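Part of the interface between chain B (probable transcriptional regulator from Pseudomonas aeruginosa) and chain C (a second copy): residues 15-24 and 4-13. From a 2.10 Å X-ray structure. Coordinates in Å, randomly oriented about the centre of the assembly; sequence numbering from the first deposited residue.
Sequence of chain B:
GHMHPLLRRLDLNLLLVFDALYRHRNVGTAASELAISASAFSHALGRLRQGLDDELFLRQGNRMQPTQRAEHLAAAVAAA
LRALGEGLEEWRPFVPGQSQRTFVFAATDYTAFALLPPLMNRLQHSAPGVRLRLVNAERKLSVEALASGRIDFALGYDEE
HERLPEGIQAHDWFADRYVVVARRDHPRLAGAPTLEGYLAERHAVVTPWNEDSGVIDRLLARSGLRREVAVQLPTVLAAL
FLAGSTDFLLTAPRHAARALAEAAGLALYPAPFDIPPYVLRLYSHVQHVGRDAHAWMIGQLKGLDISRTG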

# COMPACT_ATOMS: atom_id res chain seq x y z
N LEU B 15 -6.36 29.22 7.81
CA LEU B 15 -5.79 27.93 7.36
C LEU B 15 -4.65 27.42 8.20
O LEU B 15 -4.51 26.22 8.38
N LEU B 16 -3.84 28.30 8.73
CA LEU B 16 -2.83 27.90 9.67
C LEU B 16 -3.41 27.29 10.97
O LEU B 16 -2.85 26.36 11.56
N VAL B 17 -4.52 27.85 11.44
CA VAL B 17 -5.22 27.33 12.60
C VAL B 17 -5.70 25.94 12.28
O VAL B 17 -5.50 25.03 13.06
N PHE B 18 -6.32 25.77 11.12
CA PHE B 18 -6.88 24.47 10.71
C PHE B 18 -5.76 23.42 10.67
O PHE B 18 -5.87 22.29 11.22
N ASP B 19 -4.70 23.77 9.93
CA ASP B 19 -3.53 22.89 9.75
C ASP B 19 -2.84 22.52 11.09
O ASP B 19 -2.61 21.37 11.38
N ALA B 20 -2.47 23.50 11.90
CA ALA B 20 -1.96 23.16 13.24
C ALA B 20 -2.88 22.27 14.09
O ALA B 20 -2.39 21.31 14.69
N LEU B 21 -4.20 22.52 14.10
CA LEU B 21 -5.04 21.65 14.89
C LEU B 21 -5.16 20.25 14.27
O LEU B 21 -5.28 19.26 14.99
N TYR B 22 -5.22 20.15 12.95
CA TYR B 22 -5.31 18.83 12.40
C TYR B 22 -4.04 18.00 12.82
O TYR B 22 -4.14 16.78 13.06
N ARG B 23 -2.89 18.68 12.93
CA ARG B 23 -1.60 17.96 13.23
C ARG B 23 -1.43 17.69 14.69
O ARG B 23 -1.09 16.58 15.11
N HIS B 24 -1.79 18.66 15.51
CA HIS B 24 -1.63 18.49 16.94
C HIS B 24 -2.79 17.73 17.63
O HIS B 24 -2.59 17.13 18.67
N HIS C 4 5.03 28.83 10.36
CA HIS C 4 5.50 28.15 9.14
C HIS C 4 6.67 28.94 8.50
O HIS C 4 6.79 29.02 7.24
N PRO C 5 7.45 29.65 9.36
CA PRO C 5 7.02 30.61 10.43
C PRO C 5 6.88 32.01 9.79
O PRO C 5 6.44 32.96 10.44
N LEU C 6 7.28 32.09 8.53
CA LEU C 6 7.07 33.23 7.64
C LEU C 6 5.59 33.31 7.19
O LEU C 6 5.14 34.36 6.80
N LEU C 7 4.83 32.22 7.27
CA LEU C 7 3.43 32.20 6.81
C LEU C 7 2.64 32.81 7.91
O LEU C 7 1.67 33.53 7.68
N ARG C 8 3.13 32.55 9.12
CA ARG C 8 2.44 33.01 10.31
C ARG C 8 2.50 34.53 10.33
O ARG C 8 1.61 35.18 10.84
N ARG C 9 3.55 35.09 9.74
CA ARG C 9 3.79 36.53 9.69
C ARG C 9 3.01 37.28 8.58
O ARG C 9 2.72 38.46 8.70
N LEU C 10 2.67 36.59 7.51
CA LEU C 10 2.08 37.24 6.35
C LEU C 10 0.57 37.19 6.45
O LEU C 10 -0.02 36.14 6.78
N ASP C 11 -0.07 38.32 6.17
CA ASP C 11 -1.51 38.25 5.90
C ASP C 11 -1.73 37.54 4.57
O ASP C 11 -1.71 38.16 3.50
N LEU C 12 -1.93 36.22 4.65
CA LEU C 12 -2.21 35.38 3.50
C LEU C 12 -3.32 35.85 2.53
O LEU C 12 -3.33 35.45 1.34
N ASN C 13 -4.29 36.63 3.01
CA ASN C 13 -5.36 37.11 2.15
C ASN C 13 -4.80 38.03 1.11
O ASN C 13 -5.37 38.12 0.02

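The contact between these stretches is small, burying 262 Å² in all, and it is built around one leucine. Chain B contributes a regular helix, in which residues four apart share a face; L15(B), L16(B), D19(B) and R23(B) all direct their CA-to-CB bonds toward chain C, whereas V17(B), F18(B), L21(B), Y22(B) and H24(B) lie out of reach. Chain C answers with H4(C), a weakly bonded helical turn, and the residues that follow it.

The apolar packing centres on L16(B), which alone gives up 107 Å² to the other stretch. Its m,t rotamer (chi1 -59°, chi2 177°), a favoured one for leucine on a helix, extends the isobutyl group into the bend of chain C. There CD2 of L16(B) lies 4.1 Å from CB of L7(C), and CG of L16(B) lies 4.1 Å from CD1 of L12(C). Both partners point toward the helix and are themselves m,t, so three branched, flexible but unpolar side chains meet at ordinary van der Waals separations. The same leucine also packs on main chain: its CD1 is 3.7 Å from O of L7(C) and 3.7 Å from CA of R8(C). The CA-to-CB bond of R8(C) points sideways, and its CA is approached more closely than its side chain; chi1 is t and chi2 is p. CB of R8(C) is 4.5 Å from CD1 of L16(B), and its charged end is left to an exposed setting. L10(C), also sideways, and R9(C), pointing away, make no contact here.

The polar part lies one and two helical turns further along chain B. D19(B) (chi1 t) and R23(B) (chi1 m) form a salt bridge within the helix, the i to i+4 spacing bringing acid and base together. OD1 of D19(B) accepts from NE of R23(B) at 3.0 Å and from NH2 of R23(B) at 2.9 Å, so a single carboxylate oxygen serves two guanidinium nitrogens.

H4(C) comes up against this pair and the edge of the leucine cluster. Its CE1 is 3.4 Å from OD1 of D19(B), which sits at the ring edge near its plane, and 3.8 Å from NH2 of R23(B). ND1 of H4(C) is 4.2 Å from CD2 of L16(B). An imidazole can meet both polar and apolar neighbours, but its hold here is loose: chi1 is off-rotamer at -105°, the residue is exposed and poorly ordered, and no hydrogen bond crosses between the stretches. The contact therefore rests chiefly on the packing of L16(B).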

# COMPACT_ATOMS: atom_id res chain seq x y z
CB LEU B 15 -5.46 27.93 5.89
CG LEU B 15 -6.71 28.12 5.00
CD1 LEU B 15 -6.28 28.23 3.58
CD2 LEU B 15 -7.76 27.06 5.18
CB LEU B 16 -1.99 29.15 10.02
CG LEU B 16 -1.28 29.83 8.81
CD1 LEU B 16 -0.56 31.10 9.30
CD2 LEU B 16 -0.19 28.87 8.35
CB VAL B 17 -6.36 28.32 13.08
CG1 VAL B 17 -7.11 27.74 14.29
CG2 VAL B 17 -5.77 29.64 13.52
CB PHE B 18 -7.50 24.57 9.31
CG PHE B 18 -7.99 23.26 8.81
CD1 PHE B 18 -7.14 22.41 8.09
CD2 PHE B 18 -9.34 22.86 9.02
CE1 PHE B 18 -7.59 21.12 7.70
CE2 PHE B 18 -9.81 21.59 8.57
CZ PHE B 18 -8.92 20.73 7.91
CB ASP B 19 -2.54 23.52 8.75
CG ASP B 19 -1.25 22.66 8.58
OD1 ASP B 19 -0.24 22.97 9.22
OD2 ASP B 19 -1.29 21.68 7.82
CB ALA B 20 -1.59 24.41 14.02
CB LEU B 21 -6.47 22.24 15.04
CG LEU B 21 -7.39 21.57 16.07
CD1 LEU B 21 -6.71 21.37 17.51
CD2 LEU B 21 -8.64 22.42 16.15
CB TYR B 22 -5.48 18.90 10.87
CG TYR B 22 -5.64 17.53 10.24
CD1 TYR B 22 -4.52 16.81 9.81
CD2 TYR B 22 -6.93 16.95 10.11
CE1 TYR B 22 -4.66 15.50 9.25
CE2 TYR B 22 -7.09 15.67 9.57
CZ TYR B 22 -5.96 14.96 9.15
OH TYR B 22 -6.14 13.70 8.58
CB ARG B 23 -0.39 18.72 12.66
CG ARG B 23 -0.15 18.58 11.09
CD ARG B 23 1.20 19.32 10.73
NE ARG B 23 1.05 20.79 10.81
CZ ARG B 23 1.52 21.62 11.74
NH1 ARG B 23 2.18 21.21 12.78
NH2 ARG B 23 1.29 22.90 11.63
CB HIS B 24 -1.56 19.87 17.57
CG HIS B 24 -0.23 20.52 17.37
ND1 HIS B 24 0.72 20.53 18.36
CD2 HIS B 24 0.30 21.16 16.29
CE1 HIS B 24 1.79 21.16 17.90
NE2 HIS B 24 1.54 21.60 16.67
CB HIS C 4 4.32 27.91 8.19
CG HIS C 4 3.85 26.48 8.13
ND1 HIS C 4 2.78 26.01 8.87
CD2 HIS C 4 4.29 25.42 7.40
CE1 HIS C 4 2.60 24.73 8.61
NE2 HIS C 4 3.50 24.34 7.72
CB PRO C 5 8.20 30.60 11.44
CG PRO C 5 9.13 29.47 10.97
CD PRO C 5 8.89 29.34 9.48
CB LEU C 6 8.01 33.12 6.40
CG LEU C 6 9.26 32.20 6.36
CD1 LEU C 6 8.96 30.82 5.74
CD2 LEU C 6 10.46 32.78 5.65
CB LEU C 7 2.93 30.80 6.58
CG LEU C 7 3.52 30.09 5.37
CD1 LEU C 7 2.74 28.84 5.07
CD2 LEU C 7 3.47 30.96 4.15
CB ARG C 8 3.05 32.36 11.58
CG ARG C 8 2.55 32.97 12.83
CD ARG C 8 1.19 32.38 13.26
NE ARG C 8 0.22 33.43 13.59
CZ ARG C 8 0.32 34.28 14.61
NH1 ARG C 8 1.33 34.21 15.49
NH2 ARG C 8 -0.61 35.21 14.76
CB ARG C 9 5.28 36.77 9.47
CG ARG C 9 5.72 38.11 9.99
CD ARG C 9 6.10 37.98 11.46
NE ARG C 9 5.68 39.10 12.31
CZ ARG C 9 6.37 40.23 12.52
NH1 ARG C 9 5.88 41.15 13.35
NH2 ARG C 9 7.54 40.46 11.90
CB LEU C 10 2.58 36.53 5.09
CG LEU C 10 2.32 37.10 3.69
CD1 LEU C 10 2.96 38.48 3.45
CD2 LEU C 10 2.69 36.08 2.63
CB ASP C 11 -2.12 39.63 5.89
CG ASP C 11 -3.63 39.59 5.75
OD1 ASP C 11 -4.25 40.62 5.96
OD2 ASP C 11 -4.19 38.55 5.44
CB LEU C 12 -2.50 33.93 3.99
CG LEU C 12 -1.34 33.29 4.80
CD1 LEU C 12 -1.65 31.85 5.23
CD2 LEU C 12 0.00 33.34 4.07
CB ASN C 13 -6.48 37.87 2.89
CG ASN C 13 -7.16 37.03 3.88
OD1 ASN C 13 -7.13 37.32 5.10
ND2 ASN C 13 -7.74 35.97 3.42